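Long-range contacts in possible glutathione S-transferase (Rhodopseudomonas palustris, PDB 3M8N), which belongs to the glutathione S-transferase superfamily and probably catalyses the transfer of glutathione to electrophilic substrates: residues K5-Q10 with V32-L37; V18-A23 with G197-D202; L82-R87 with F153-L158; F113-V118 with Q174-L179; N145-N150 with P183-W188. All blocks are in the same frame, centred on the assembly; numbering follows the deposited sequence.

Contact 1 (K5-Q10 with V32-L37); sequences KLYSMQ and VEVDIL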
# COMPACT_ATOMS: atom_id res chain seq x y z
N LYS A 5 8.20 7.31 19.52
CA LYS A 5 8.22 5.98 20.07
C LYS A 5 7.79 5.01 18.98
O LYS A 5 6.72 5.19 18.43
CB LYS A 5 7.26 5.89 21.24
CG LYS A 5 7.61 4.76 22.18
CD LYS A 5 6.56 4.52 23.24
CE LYS A 5 6.36 5.68 24.10
NZ LYS A 5 5.73 5.24 25.39
N LEU A 6 8.62 4.02 18.67
CA LEU A 6 8.27 2.95 17.79
C LEU A 6 8.10 1.59 18.48
O LEU A 6 9.02 1.04 19.08
CB LEU A 6 9.30 2.83 16.67
CG LEU A 6 9.12 1.86 15.50
CD1 LEU A 6 8.00 2.33 14.53
CD2 LEU A 6 10.45 1.65 14.75
N TYR A 7 6.92 1.01 18.30
CA TYR A 7 6.68 -0.36 18.69
C TYR A 7 7.05 -1.20 17.50
O TYR A 7 6.55 -1.00 16.40
CB TYR A 7 5.23 -0.57 19.07
CG TYR A 7 4.77 0.24 20.28
CD1 TYR A 7 4.67 -0.34 21.54
CD2 TYR A 7 4.41 1.60 20.15
CE1 TYR A 7 4.23 0.40 22.62
CE2 TYR A 7 3.97 2.33 21.20
CZ TYR A 7 3.90 1.74 22.44
OH TYR A 7 3.47 2.51 23.49
N SER A 8 7.97 -2.13 17.74
CA SER A 8 8.73 -2.76 16.67
C SER A 8 9.01 -4.21 16.96
O SER A 8 9.28 -4.58 18.05
CB SER A 8 10.06 -1.99 16.44
OG SER A 8 10.93 -2.61 15.55
N MSE A 9 8.95 -5.04 15.95
CA MSE A 9 9.49 -6.35 16.06
C MSE A 9 10.80 -6.44 15.31
O MSE A 9 10.90 -6.09 14.16
CB MSE A 9 8.48 -7.33 15.51
CG MSE A 9 8.80 -8.75 15.84
SE MSE A 9 7.44 -9.93 15.09
CE MSE A 9 8.64 -11.29 14.41
N GLN A 10 11.80 -6.97 15.97
CA GLN A 10 13.19 -6.99 15.46
C GLN A 10 13.31 -7.74 14.14
O GLN A 10 13.88 -7.24 13.19
CB GLN A 10 14.14 -7.50 16.58
CG GLN A 10 15.63 -7.42 16.31
CD GLN A 10 16.14 -5.98 16.16
OE1 GLN A 10 15.70 -5.06 16.82
NE2 GLN A 10 17.04 -5.79 15.24
N VAL A 32 10.18 0.25 21.44
CA VAL A 32 9.53 -0.69 22.32
C VAL A 32 9.38 -2.00 21.54
O VAL A 32 8.76 -2.01 20.50
CB VAL A 32 8.17 -0.22 22.83
CG1 VAL A 32 7.67 -1.15 23.93
CG2 VAL A 32 8.23 1.16 23.33
N GLU A 33 9.97 -3.07 22.04
CA GLU A 33 9.92 -4.36 21.38
C GLU A 33 8.60 -5.11 21.61
O GLU A 33 8.11 -5.18 22.73
CB GLU A 33 11.09 -5.21 21.82
CG GLU A 33 11.17 -6.52 21.10
CD GLU A 33 11.73 -6.41 19.67
OE1 GLU A 33 12.47 -5.43 19.36
OE2 GLU A 33 11.42 -7.30 18.84
N VAL A 34 8.00 -5.62 20.53
CA VAL A 34 6.71 -6.30 20.57
C VAL A 34 6.87 -7.57 19.78
O VAL A 34 7.03 -7.50 18.60
CB VAL A 34 5.53 -5.47 19.93
CG1 VAL A 34 4.22 -6.29 19.99
CG2 VAL A 34 5.31 -4.15 20.63
N ASP A 35 6.81 -8.73 20.43
CA ASP A 35 6.94 -9.99 19.71
C ASP A 35 5.63 -10.68 19.22
O ASP A 35 4.99 -11.42 19.96
CB ASP A 35 7.82 -10.96 20.50
CG ASP A 35 8.16 -12.18 19.71
OD1 ASP A 35 7.76 -12.27 18.54
OD2 ASP A 35 8.82 -13.06 20.26
N ILE A 36 5.31 -10.48 17.95
CA ILE A 36 4.12 -11.04 17.29
C ILE A 36 3.91 -12.52 17.58
O ILE A 36 2.79 -12.96 17.81
CB ILE A 36 4.19 -10.78 15.75
CG1 ILE A 36 3.95 -9.30 15.49
CG2 ILE A 36 3.21 -11.61 14.98
CD1 ILE A 36 3.46 -8.52 16.70
N LEU A 37 5.02 -13.24 17.56
CA LEU A 37 5.02 -14.67 17.67
C LEU A 37 4.70 -15.12 19.06
O LEU A 37 4.33 -16.24 19.25
CB LEU A 37 6.35 -15.27 17.23
CG LEU A 37 6.80 -15.05 15.79
CD1 LEU A 37 8.17 -15.64 15.66
CD2 LEU A 37 5.83 -15.66 14.79
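Val32 lies alongside the Tyr7 ring where strands 4-8 and 29-33 run parallel, the two parallel strands of the beta-alpha-beta unit that crosses over through helix 13-24 in the thioredoxin-like N-terminal domain. The register is fixed by Val32 N bonding to Leu6 O (2.7 Å, nearly straight at 175°) and Ser8 N to Val32 O (2.9 Å); Val34 N then continues the ladder to Ser8 O, just past the strand end. On the face shared by Tyr7 and Val32, Tyr7 CG, anti to the carbonyl carbon (chi1 -63°), starts the ring off alongside Val32. Val32 CB comes within 3.7 Å of Tyr7 CD1, and Val32 CG2 sits over one ring face, displaced toward the rim, while Val34 CG2 meets the ring in its plane. The hydroxyl is hydrogen-bonded beyond this contact, to Lys49 NZ. An alanine at Tyr7 would probably leave Val32 without the flat surface beside it and Lys49 without its hydroxyl partner. Further along, the selenomethionine Met9 reaches across Ile36 at about a right angle, its SE modelled 3.4 Å from Ile36 CB, a closeness that is doubtful. On the face opposite Tyr7, Glu33 bends back at chi2 (77°) toward the end of segment 5-10. There Glu33 OE2 accepts Gln10 N at 2.9 Å through its syn lone pair.

Contact 2 (V18-A23 with G197-D202); sequences VRLALA and GFITMD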
# COMPACT_ATOMS: atom_id res chain seq x y z
N VAL A 18 10.79 0.71 8.80
CA VAL A 18 10.66 1.91 9.54
C VAL A 18 11.93 2.20 10.31
O VAL A 18 12.38 3.32 10.33
CB VAL A 18 9.53 1.84 10.50
CG1 VAL A 18 9.50 3.09 11.20
CG2 VAL A 18 8.17 1.59 9.77
N ARG A 19 12.52 1.21 10.94
CA ARG A 19 13.86 1.40 11.53
C ARG A 19 14.93 1.87 10.55
O ARG A 19 15.76 2.65 10.89
CB ARG A 19 14.33 0.12 12.13
CG ARG A 19 13.73 -0.32 13.48
CD ARG A 19 14.60 -1.52 13.95
NE ARG A 19 13.71 -2.62 13.95
CZ ARG A 19 13.76 -3.77 13.32
NH1 ARG A 19 14.78 -4.20 12.64
NH2 ARG A 19 12.69 -4.51 13.48
N LEU A 20 14.91 1.38 9.33
CA LEU A 20 15.87 1.73 8.31
C LEU A 20 15.71 3.20 7.95
O LEU A 20 16.70 3.95 7.94
CB LEU A 20 15.70 0.87 7.07
CG LEU A 20 16.66 1.08 5.91
CD1 LEU A 20 18.12 1.04 6.43
CD2 LEU A 20 16.42 0.08 4.83
N ALA A 21 14.46 3.62 7.68
CA ALA A 21 14.15 5.03 7.45
C ALA A 21 14.62 5.92 8.60
O ALA A 21 15.25 6.90 8.34
CB ALA A 21 12.64 5.22 7.19
N LEU A 22 14.34 5.55 9.83
CA LEU A 22 14.79 6.29 10.97
C LEU A 22 16.34 6.40 11.09
O LEU A 22 16.83 7.45 11.47
CB LEU A 22 14.20 5.74 12.26
CG LEU A 22 12.66 5.92 12.37
CD1 LEU A 22 12.02 5.12 13.43
CD2 LEU A 22 12.32 7.37 12.56
N ALA A 23 17.07 5.33 10.75
CA ALA A 23 18.53 5.35 10.70
C ALA A 23 18.96 6.27 9.60
O ALA A 23 19.81 7.09 9.84
CB ALA A 23 19.08 3.99 10.45
N GLY A 197 24.54 5.57 6.61
CA GLY A 197 23.60 5.36 7.66
C GLY A 197 22.76 4.13 7.53
O GLY A 197 21.86 3.95 8.31
N PHE A 198 23.05 3.27 6.56
CA PHE A 198 22.32 2.07 6.36
C PHE A 198 22.53 1.20 7.58
O PHE A 198 23.61 1.22 8.17
CB PHE A 198 22.76 1.36 5.09
CG PHE A 198 22.12 0.00 4.89
CD1 PHE A 198 20.91 -0.14 4.22
CD2 PHE A 198 22.69 -1.14 5.41
CE1 PHE A 198 20.32 -1.38 4.05
CE2 PHE A 198 22.10 -2.36 5.22
CZ PHE A 198 20.91 -2.48 4.53
N ILE A 199 21.45 0.50 7.98
CA ILE A 199 21.47 -0.55 9.03
C ILE A 199 20.85 -1.84 8.54
O ILE A 199 19.99 -1.84 7.67
CB ILE A 199 20.83 -0.13 10.31
CG1 ILE A 199 19.36 0.27 10.07
CG2 ILE A 199 21.66 0.98 10.94
CD1 ILE A 199 18.49 0.29 11.27
N THR A 200 21.31 -2.96 9.07
CA THR A 200 20.78 -4.23 8.67
C THR A 200 19.59 -4.54 9.57
O THR A 200 19.37 -3.85 10.54
CB THR A 200 21.79 -5.32 8.86
OG1 THR A 200 22.08 -5.41 10.24
CG2 THR A 200 23.04 -5.02 8.09
N MSE A 201 18.84 -5.59 9.24
CA MSE A 201 17.73 -6.00 10.05
C MSE A 201 18.10 -6.51 11.44
O MSE A 201 17.28 -6.49 12.33
CB MSE A 201 16.92 -6.99 9.25
CG MSE A 201 15.76 -7.55 10.00
SE MSE A 201 14.77 -8.70 8.82
CE MSE A 201 13.38 -7.65 8.24
N ASP A 202 19.34 -6.92 11.67
CA ASP A 202 19.70 -7.37 13.00
C ASP A 202 20.33 -6.33 13.92
O ASP A 202 20.47 -6.56 15.11
CB ASP A 202 20.46 -8.70 12.98
CG ASP A 202 21.59 -8.72 12.00
OD1 ASP A 202 21.65 -7.86 11.10
OD2 ASP A 202 22.45 -9.61 12.12
O HOH W 1 17.36 -2.96 12.66
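Apolar packing between Ala23, Leu20 and Ile199 carries most of this contact. Ile199 holds CG1 between its backbone N and carbonyl carbon (chi1 59°), and CG1 lies 3.7 Å from Ala23 CB and 3.9 Å from Leu20 CD1. Beyond it, Ile199 CD1 rests 3.6 Å from Arg19 O. The same Leu20 methyl, CD1, also approaches Phe198 CD1 at 3.7 Å, and Gly197 O sits 3.5 Å from Ala23 CB, the small alanine side chain letting the loop backbone come this close.

One polar link runs through a water. Arg19 NH1 donates to a water in the plane of the guanidinium (2.9 Å), and that water donates in turn to Thr200 O (3.1 Å). Within the loop, Thr200 OG1 donates to Asp202 OD1 at 2.6 Å, a short side-chain bridge that ties the backbone around Met201.

Segment 197-202 follows helix 183-193 and packs against helix 13-24, so a loop of the C-terminal region meets a helix of the thioredoxin-like N-terminal domain. Tyr16, also on helix 13-24, bonds through its OH to Ile199 O. On other sides of helix 13-24, Leu22 packs on Leu6 of strand 4-8 and Ala21 on Leu73 of helix 69-77.

Contact 3 (L82-R87 with F153-L158); sequences LAPDTR and FAAGQL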
# COMPACT_ATOMS: atom_id res chain seq x y z
N LEU A 82 14.58 12.02 1.70
CA LEU A 82 13.85 10.85 1.17
C LEU A 82 12.54 11.08 0.48
O LEU A 82 11.94 10.10 -0.01
CB LEU A 82 13.61 9.87 2.26
CG LEU A 82 14.84 9.31 2.93
CD1 LEU A 82 14.35 8.39 4.07
CD2 LEU A 82 15.66 8.53 1.92
N ALA A 83 12.04 12.32 0.48
CA ALA A 83 10.85 12.73 -0.24
C ALA A 83 11.20 13.48 -1.53
O ALA A 83 11.95 14.40 -1.48
CB ALA A 83 9.90 13.58 0.69
N PRO A 84 10.69 13.09 -2.71
CA PRO A 84 11.02 13.87 -3.92
C PRO A 84 10.29 15.20 -4.01
O PRO A 84 9.53 15.50 -3.12
CB PRO A 84 10.59 12.96 -5.07
CG PRO A 84 9.67 12.06 -4.50
CD PRO A 84 9.97 11.86 -3.07
N ASP A 85 10.47 15.97 -5.07
CA ASP A 85 9.98 17.36 -5.08
C ASP A 85 8.71 17.56 -5.78
O ASP A 85 7.86 18.27 -5.29
CB ASP A 85 10.97 18.34 -5.71
CG ASP A 85 12.21 18.55 -4.85
OD1 ASP A 85 12.09 18.53 -3.60
OD2 ASP A 85 13.32 18.70 -5.40
N THR A 86 8.58 16.99 -6.95
CA THR A 86 7.41 17.26 -7.75
C THR A 86 6.24 16.38 -7.34
O THR A 86 6.39 15.36 -6.74
CB THR A 86 7.69 17.16 -9.27
OG1 THR A 86 7.80 15.79 -9.66
CG2 THR A 86 8.95 17.91 -9.67
N ARG A 87 5.05 16.86 -7.64
CA ARG A 87 3.87 16.11 -7.38
C ARG A 87 3.91 14.72 -8.02
O ARG A 87 3.47 13.75 -7.42
CB ARG A 87 2.68 16.90 -7.89
CG ARG A 87 1.35 16.31 -7.54
CD ARG A 87 0.33 17.32 -7.77
NE ARG A 87 -0.87 16.63 -8.21
CZ ARG A 87 -1.94 17.24 -8.72
NH1 ARG A 87 -1.96 18.57 -8.84
NH2 ARG A 87 -2.99 16.51 -9.09
N PHE A 153 13.87 3.49 -7.65
CA PHE A 153 12.49 3.31 -8.11
C PHE A 153 11.76 4.59 -8.48
O PHE A 153 11.00 4.59 -9.42
CB PHE A 153 11.68 2.40 -7.18
CG PHE A 153 12.00 0.96 -7.36
CD1 PHE A 153 11.37 0.22 -8.35
CD2 PHE A 153 12.97 0.37 -6.61
CE1 PHE A 153 11.70 -1.09 -8.56
CE2 PHE A 153 13.29 -0.90 -6.82
CZ PHE A 153 12.67 -1.64 -7.78
N ALA A 154 12.00 5.69 -7.79
CA ALA A 154 11.28 6.92 -8.14
C ALA A 154 12.22 8.09 -8.16
O ALA A 154 13.12 8.13 -7.33
CB ALA A 154 10.13 7.17 -7.08
N ALA A 155 11.99 9.05 -9.08
CA ALA A 155 12.61 10.38 -9.00
C ALA A 155 14.16 10.42 -9.17
O ALA A 155 14.83 11.40 -8.80
CB ALA A 155 12.25 11.05 -7.67
N GLY A 156 14.71 9.32 -9.67
CA GLY A 156 16.14 9.19 -9.83
C GLY A 156 16.98 9.26 -8.60
O GLY A 156 18.16 9.52 -8.71
N GLN A 157 16.45 8.98 -7.43
CA GLN A 157 17.21 9.18 -6.22
C GLN A 157 16.62 8.26 -5.24
O GLN A 157 15.56 7.70 -5.52
CB GLN A 157 17.06 10.60 -5.69
CG GLN A 157 15.58 10.96 -5.36
CD GLN A 157 15.41 12.15 -4.43
OE1 GLN A 157 15.62 13.27 -4.84
NE2 GLN A 157 14.96 11.90 -3.16
N LEU A 158 17.34 8.06 -4.14
CA LEU A 158 16.85 7.28 -3.00
C LEU A 158 15.63 7.98 -2.35
O LEU A 158 15.70 9.16 -1.98
CB LEU A 158 17.94 7.06 -1.98
CG LEU A 158 17.58 6.13 -0.83
CD1 LEU A 158 17.67 4.78 -1.29
CD2 LEU A 158 18.54 6.24 0.25
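The carboxamide of Gln157 is the flat group that faces the other segment. Gln157 NE2 stands 4.3 Å from Ala83 O, a packing distance; it donates to Leu158 O at 3.1 Å and, weakly, to Ser81 O just before segment 82-87. Leu158 O lies 25° out of the amide plane, and the nitrogen stands above the carbonyl plane of Leu158. Phe153 belongs to a neighbouring aromatic group, its ring about 15° from parallel with His146 and edge-to-face with Trp188.

The puckered Pro84 ring touches through one carbon, CB, set 3.6 Å from Ala155 CB. Leu82 and Leu158 lie side by side and point the same way, their CD2 atoms 4.0 Å apart. Leu158 places CG anti to its backbone N (chi1 -174°), alongside Leu82. A type I' turn from Ala154 to Gln157 projects Ala155 toward Pro84; its closing bond, Gln157 N to Ala154 O, is weak.

The contact joins the loop leading from the thioredoxin-like domain into helix 87-117 to a loop of the helical C-terminal domain, between helices 129-146 and 160-169. Leu82 packs on Ile163 of helix 160-169. At the start of helix 87-117, Thr86 is the N-cap, and Arg87 makes a cation-pi contact with Tyr75 of the second subunit.

Contact 4 (F113-V118 with Q174-L179); sequences FWLCLV and QCDFDL
Leu115 and Cys175 bring the two backbones closest, with their CA atoms 6.1 Å apart, where the end of helix 87-117 meets the loop before helix 183-193 within the all-helical GST C-terminal domain. Segment 113-118 is the last turn of its helix and widens into a pi-type turn: Phe113 O accepts from both Leu117 N and Val118 N, each at 2.9 Å, before Val118 leaves helical geometry. Segment 174-179 is irregular, and at Asp176 phi is positive (95°).

Two side chains of the helix do the touching. Cys116 SG, anti to its carbonyl carbon, abuts both Gln174 O and Cys175 CB, 3.3 Å from each. Leu115 reaches out with one methyl: CD1 lies 3.6 Å from Cys175 O and 3.5 Å from Asp176 OD2, the Leu115 and Asp176 side chains crossing at about a right angle. The carboxylate has its charged partner elsewhere, since Asp176 OD2 forms a salt bridge with Arg122 NH1; Leu115 therefore borders a paired acid. Leu129 of helix 129-146 touches both Leu115 and Asp176.

Cys175 holds SG between its backbone N and carbonyl carbon (chi1 73°), which leaves the sulfurs, Cys116 SG and Cys175 SG, 4.8 Å apart and unbonded. A disulfide between these two cysteines is present in another structure of this protein. The present geometry is consistent with a bonded form reachable mainly by turning Cys175 about chi1.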
# COMPACT_ATOMS: atom_id res chain seq x y z
N PHE A 113 7.82 -14.92 6.30
CA PHE A 113 7.25 -15.09 7.61
C PHE A 113 7.20 -16.57 7.94
O PHE A 113 7.64 -16.99 9.01
CB PHE A 113 5.85 -14.47 7.69
CG PHE A 113 5.22 -14.62 9.04
CD1 PHE A 113 5.58 -13.77 10.08
CD2 PHE A 113 4.30 -15.62 9.28
CE1 PHE A 113 5.02 -13.92 11.35
CE2 PHE A 113 3.72 -15.79 10.53
CZ PHE A 113 4.07 -14.93 11.57
N TRP A 114 6.64 -17.32 6.99
CA TRP A 114 6.33 -18.75 7.20
C TRP A 114 7.55 -19.63 7.09
O TRP A 114 7.77 -20.48 7.94
CB TRP A 114 5.18 -19.22 6.26
CG TRP A 114 3.90 -18.62 6.68
CD1 TRP A 114 3.24 -17.57 6.10
CD2 TRP A 114 3.13 -18.99 7.82
NE1 TRP A 114 2.11 -17.27 6.82
CE2 TRP A 114 2.02 -18.14 7.87
CE3 TRP A 114 3.28 -19.98 8.80
CZ2 TRP A 114 1.06 -18.24 8.85
CZ3 TRP A 114 2.32 -20.09 9.77
CH2 TRP A 114 1.21 -19.23 9.79
N LEU A 115 8.38 -19.37 6.07
CA LEU A 115 9.56 -20.18 5.84
C LEU A 115 10.75 -19.82 6.70
O LEU A 115 11.60 -20.64 6.95
CB LEU A 115 9.95 -20.21 4.36
CG LEU A 115 8.85 -20.58 3.39
CD1 LEU A 115 9.41 -20.66 1.97
CD2 LEU A 115 8.07 -21.87 3.81
N CYS A 116 10.84 -18.58 7.15
CA CYS A 116 12.02 -18.16 7.90
C CYS A 116 11.70 -17.83 9.33
O CYS A 116 12.54 -18.02 10.19
CB CYS A 116 12.82 -16.99 7.25
SG CYS A 116 13.34 -17.06 5.44
N LEU A 117 10.50 -17.36 9.62
CA LEU A 117 10.26 -16.88 10.99
C LEU A 117 9.48 -17.82 11.93
O LEU A 117 9.80 -17.96 13.10
CB LEU A 117 9.60 -15.51 10.88
CG LEU A 117 9.66 -14.48 11.99
CD1 LEU A 117 11.09 -14.23 12.42
CD2 LEU A 117 9.03 -13.22 11.42
N VAL A 118 8.42 -18.44 11.41
CA VAL A 118 7.58 -19.33 12.19
C VAL A 118 8.23 -20.67 12.27
O VAL A 118 8.50 -21.30 11.24
CB VAL A 118 6.26 -19.52 11.51
CG1 VAL A 118 5.53 -20.69 12.09
CG2 VAL A 118 5.45 -18.27 11.65
N GLN A 174 16.81 -15.74 0.99
CA GLN A 174 16.86 -16.55 2.19
C GLN A 174 15.57 -17.32 2.32
O GLN A 174 15.45 -18.16 3.18
CB GLN A 174 17.10 -15.73 3.45
CG GLN A 174 18.52 -15.28 3.61
CD GLN A 174 18.62 -13.99 4.39
OE1 GLN A 174 18.09 -13.91 5.50
NE2 GLN A 174 19.27 -12.96 3.80
N CYS A 175 14.61 -17.07 1.46
CA CYS A 175 13.34 -17.69 1.69
C CYS A 175 12.80 -18.38 0.46
O CYS A 175 11.61 -18.36 0.22
CB CYS A 175 12.35 -16.68 2.35
SG CYS A 175 11.64 -15.31 1.31
N ASP A 176 13.70 -18.98 -0.33
CA ASP A 176 13.37 -19.89 -1.42
C ASP A 176 13.30 -19.20 -2.75
O ASP A 176 12.83 -19.80 -3.71
CB ASP A 176 12.03 -20.58 -1.21
CG ASP A 176 12.12 -21.81 -0.30
OD1 ASP A 176 13.09 -22.02 0.46
OD2 ASP A 176 11.15 -22.61 -0.36
N PHE A 177 13.70 -17.94 -2.81
CA PHE A 177 13.81 -17.28 -4.08
C PHE A 177 15.29 -17.31 -4.49
O PHE A 177 16.18 -17.28 -3.67
CB PHE A 177 13.29 -15.84 -3.99
CG PHE A 177 11.82 -15.72 -3.82
CD1 PHE A 177 11.00 -15.51 -4.90
CD2 PHE A 177 11.26 -15.77 -2.59
CE1 PHE A 177 9.65 -15.41 -4.74
CE2 PHE A 177 9.88 -15.66 -2.42
CZ PHE A 177 9.10 -15.48 -3.49
N ASP A 178 15.53 -17.37 -5.78
CA ASP A 178 16.88 -17.44 -6.29
C ASP A 178 16.99 -16.19 -7.10
O ASP A 178 16.28 -16.02 -8.09
CB ASP A 178 17.09 -18.75 -7.10
CG ASP A 178 18.37 -18.77 -7.98
OD1 ASP A 178 19.33 -17.98 -7.77
OD2 ASP A 178 18.42 -19.64 -8.90
N LEU A 179 17.89 -15.33 -6.65
CA LEU A 179 18.01 -14.01 -7.23
C LEU A 179 19.08 -13.86 -8.30
O LEU A 179 19.32 -12.76 -8.81
CB LEU A 179 18.16 -12.99 -6.09
CG LEU A 179 16.79 -12.44 -5.65
CD1 LEU A 179 16.13 -13.39 -4.66
CD2 LEU A 179 16.92 -11.04 -5.03

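Contact 5 (N145-N150 with P183-W188); sequences NHLKTN and PAVNAW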
# COMPACT_ATOMS: atom_id res chain seq x y z
N ASN A 145 12.80 -5.32 -14.58
CA ASN A 145 12.60 -4.60 -15.81
C ASN A 145 12.76 -3.07 -15.67
O ASN A 145 13.26 -2.38 -16.59
CB ASN A 145 11.33 -5.10 -16.53
CG ASN A 145 10.53 -3.99 -17.25
OD1 ASN A 145 9.78 -3.20 -16.60
ND2 ASN A 145 10.62 -3.95 -18.60
N HIS A 146 12.37 -2.56 -14.50
CA HIS A 146 12.39 -1.13 -14.21
C HIS A 146 13.79 -0.64 -13.90
O HIS A 146 14.18 0.43 -14.29
CB HIS A 146 11.45 -0.83 -13.02
CG HIS A 146 11.31 0.61 -12.74
ND1 HIS A 146 11.91 1.23 -11.66
CD2 HIS A 146 10.70 1.58 -13.44
CE1 HIS A 146 11.66 2.52 -11.71
NE2 HIS A 146 10.93 2.76 -12.78
N LEU A 147 14.52 -1.48 -13.19
CA LEU A 147 15.83 -1.20 -12.74
C LEU A 147 16.82 -1.32 -13.88
O LEU A 147 18.02 -1.11 -13.68
CB LEU A 147 16.20 -2.15 -11.61
CG LEU A 147 15.55 -1.79 -10.28
CD1 LEU A 147 15.73 -2.91 -9.27
CD2 LEU A 147 16.09 -0.47 -9.73
N LYS A 148 16.33 -1.67 -15.07
CA LYS A 148 17.16 -1.77 -16.22
C LYS A 148 17.53 -0.39 -16.63
O LYS A 148 18.69 -0.08 -16.79
CB LYS A 148 16.46 -2.54 -17.34
CG LYS A 148 16.75 -4.06 -17.26
CD LYS A 148 15.73 -4.89 -18.02
CE LYS A 148 15.51 -6.29 -17.38
NZ LYS A 148 16.59 -7.29 -17.60
N THR A 149 16.57 0.49 -16.79
CA THR A 149 16.96 1.82 -17.11
C THR A 149 16.85 2.81 -15.95
O THR A 149 16.77 4.01 -16.19
CB THR A 149 16.12 2.31 -18.26
OG1 THR A 149 14.77 2.27 -17.86
CG2 THR A 149 16.29 1.39 -19.46
N ASN A 150 16.87 2.35 -14.69
CA ASN A 150 16.73 3.23 -13.54
C ASN A 150 17.59 2.73 -12.42
O ASN A 150 17.68 1.54 -12.19
CB ASN A 150 15.26 3.26 -13.10
CG ASN A 150 14.37 3.97 -14.09
OD1 ASN A 150 14.46 5.16 -14.26
ND2 ASN A 150 13.48 3.24 -14.73
N PRO A 183 20.08 -9.44 -11.87
CA PRO A 183 21.27 -8.60 -11.61
C PRO A 183 20.95 -7.13 -11.31
O PRO A 183 21.59 -6.57 -10.45
CB PRO A 183 22.07 -8.72 -12.92
CG PRO A 183 21.07 -9.18 -13.95
CD PRO A 183 20.09 -10.00 -13.24
N ALA A 184 20.00 -6.53 -12.03
CA ALA A 184 19.58 -5.15 -11.80
C ALA A 184 18.99 -5.03 -10.43
O ALA A 184 19.28 -4.07 -9.72
CB ALA A 184 18.57 -4.73 -12.83
N VAL A 185 18.25 -6.04 -10.00
CA VAL A 185 17.72 -6.06 -8.65
C VAL A 185 18.83 -6.11 -7.68
O VAL A 185 18.81 -5.43 -6.70
CB VAL A 185 16.65 -7.20 -8.39
CG1 VAL A 185 16.33 -7.33 -6.91
CG2 VAL A 185 15.37 -6.89 -9.13
N ASN A 186 19.80 -6.96 -7.93
CA ASN A 186 20.83 -7.16 -6.98
C ASN A 186 21.77 -5.96 -6.86
O ASN A 186 22.31 -5.68 -5.80
CB ASN A 186 21.61 -8.40 -7.38
CG ASN A 186 20.84 -9.75 -7.15
OD1 ASN A 186 20.68 -10.54 -8.10
ND2 ASN A 186 20.44 -10.03 -5.90
N ALA A 187 21.95 -5.24 -7.96
CA ALA A 187 22.78 -4.02 -7.96
C ALA A 187 22.11 -2.94 -7.14
O ALA A 187 22.75 -2.21 -6.39
CB ALA A 187 23.03 -3.52 -9.42
N TRP A 188 20.78 -2.88 -7.30
CA TRP A 188 19.90 -2.00 -6.50
C TRP A 188 19.99 -2.26 -4.97
O TRP A 188 20.20 -1.34 -4.16
CB TRP A 188 18.45 -2.05 -7.04
CG TRP A 188 17.49 -1.34 -6.15
CD1 TRP A 188 17.29 -0.01 -6.07
CD2 TRP A 188 16.65 -1.94 -5.19
NE1 TRP A 188 16.34 0.27 -5.12
CE2 TRP A 188 15.92 -0.90 -4.57
CE3 TRP A 188 16.42 -3.25 -4.79
CZ2 TRP A 188 14.99 -1.13 -3.57
CZ3 TRP A 188 15.47 -3.49 -3.83
CH2 TRP A 188 14.78 -2.41 -3.21
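Leu147 is the bump that fills a hollow formed by Ala184, Val185 and Trp188 on the first turns of helix 183-193. The site belongs to the all-helical C-terminal domain of the GST fold, where the chain leaving helix 129-146 is packed against a later helix. The floor of the hollow is low because Ala184 carries only a methyl: its CB meets Leu147 CB at 3.7 Å. From there the leucine reaches deeper. Its CG stands anti to the carbonyl carbon (chi1 -76°), and CD1 enters between neighbouring turns, 3.6 Å from Trp188 CB on one wall and 4.0 Å from Val185 CG2 on the other. The second methyl, CD2, leans on the indole, 3.9 Å from Trp188 CD1, with the two side chains crossing obliquely. An alanine at Leu147 would keep the contact with Ala184 but would probably open a gap beside Trp188 and Val185, leaving the indole freer to shift.

Polar bonds frame this apolar fit. Glu144 of helix 129-146 accepts the backbone N of Ala184 on OE2 and that of Val185 on OE1, tying the start of helix 183-193 to the helix that precedes Leu147. Trp188 NE1 is engaged by Asp162 OD1. Behind Leu147, the turn is closed by a side chain: Asn150 ND2 donates to His146 O at 2.9 Å, the acceptor near the amide plane. The same nitrogen sits 3.2 Å above one face of the His146 ring, toward its rim.

Overall arrangement
Contacts 1 and 2 share the beta-alpha-beta unit: their centres are 14 Å apart and Ser8 OG lies 3.2 Å from Arg19 NE, a probable hydrogen bond. Contact 1 also reaches contact 4, with Met9 CE 3.6 Å from Leu117 CD2, so the domains meet within contact 2 and again where contact 1 abuts contact 4. Contacts 3 and 5 adjoin through Phe153, whose CE2 lies 3.5 Å from Trp188 CE2. That pair lies on the far side of the chain's centre from contact 1, with centres 29 and 32 Å from it. No ligand marks an active site; in GSTs generally, glutathione binds mainly to the thioredoxin-like domain, and the second substrate lies beside it at the domain cleft.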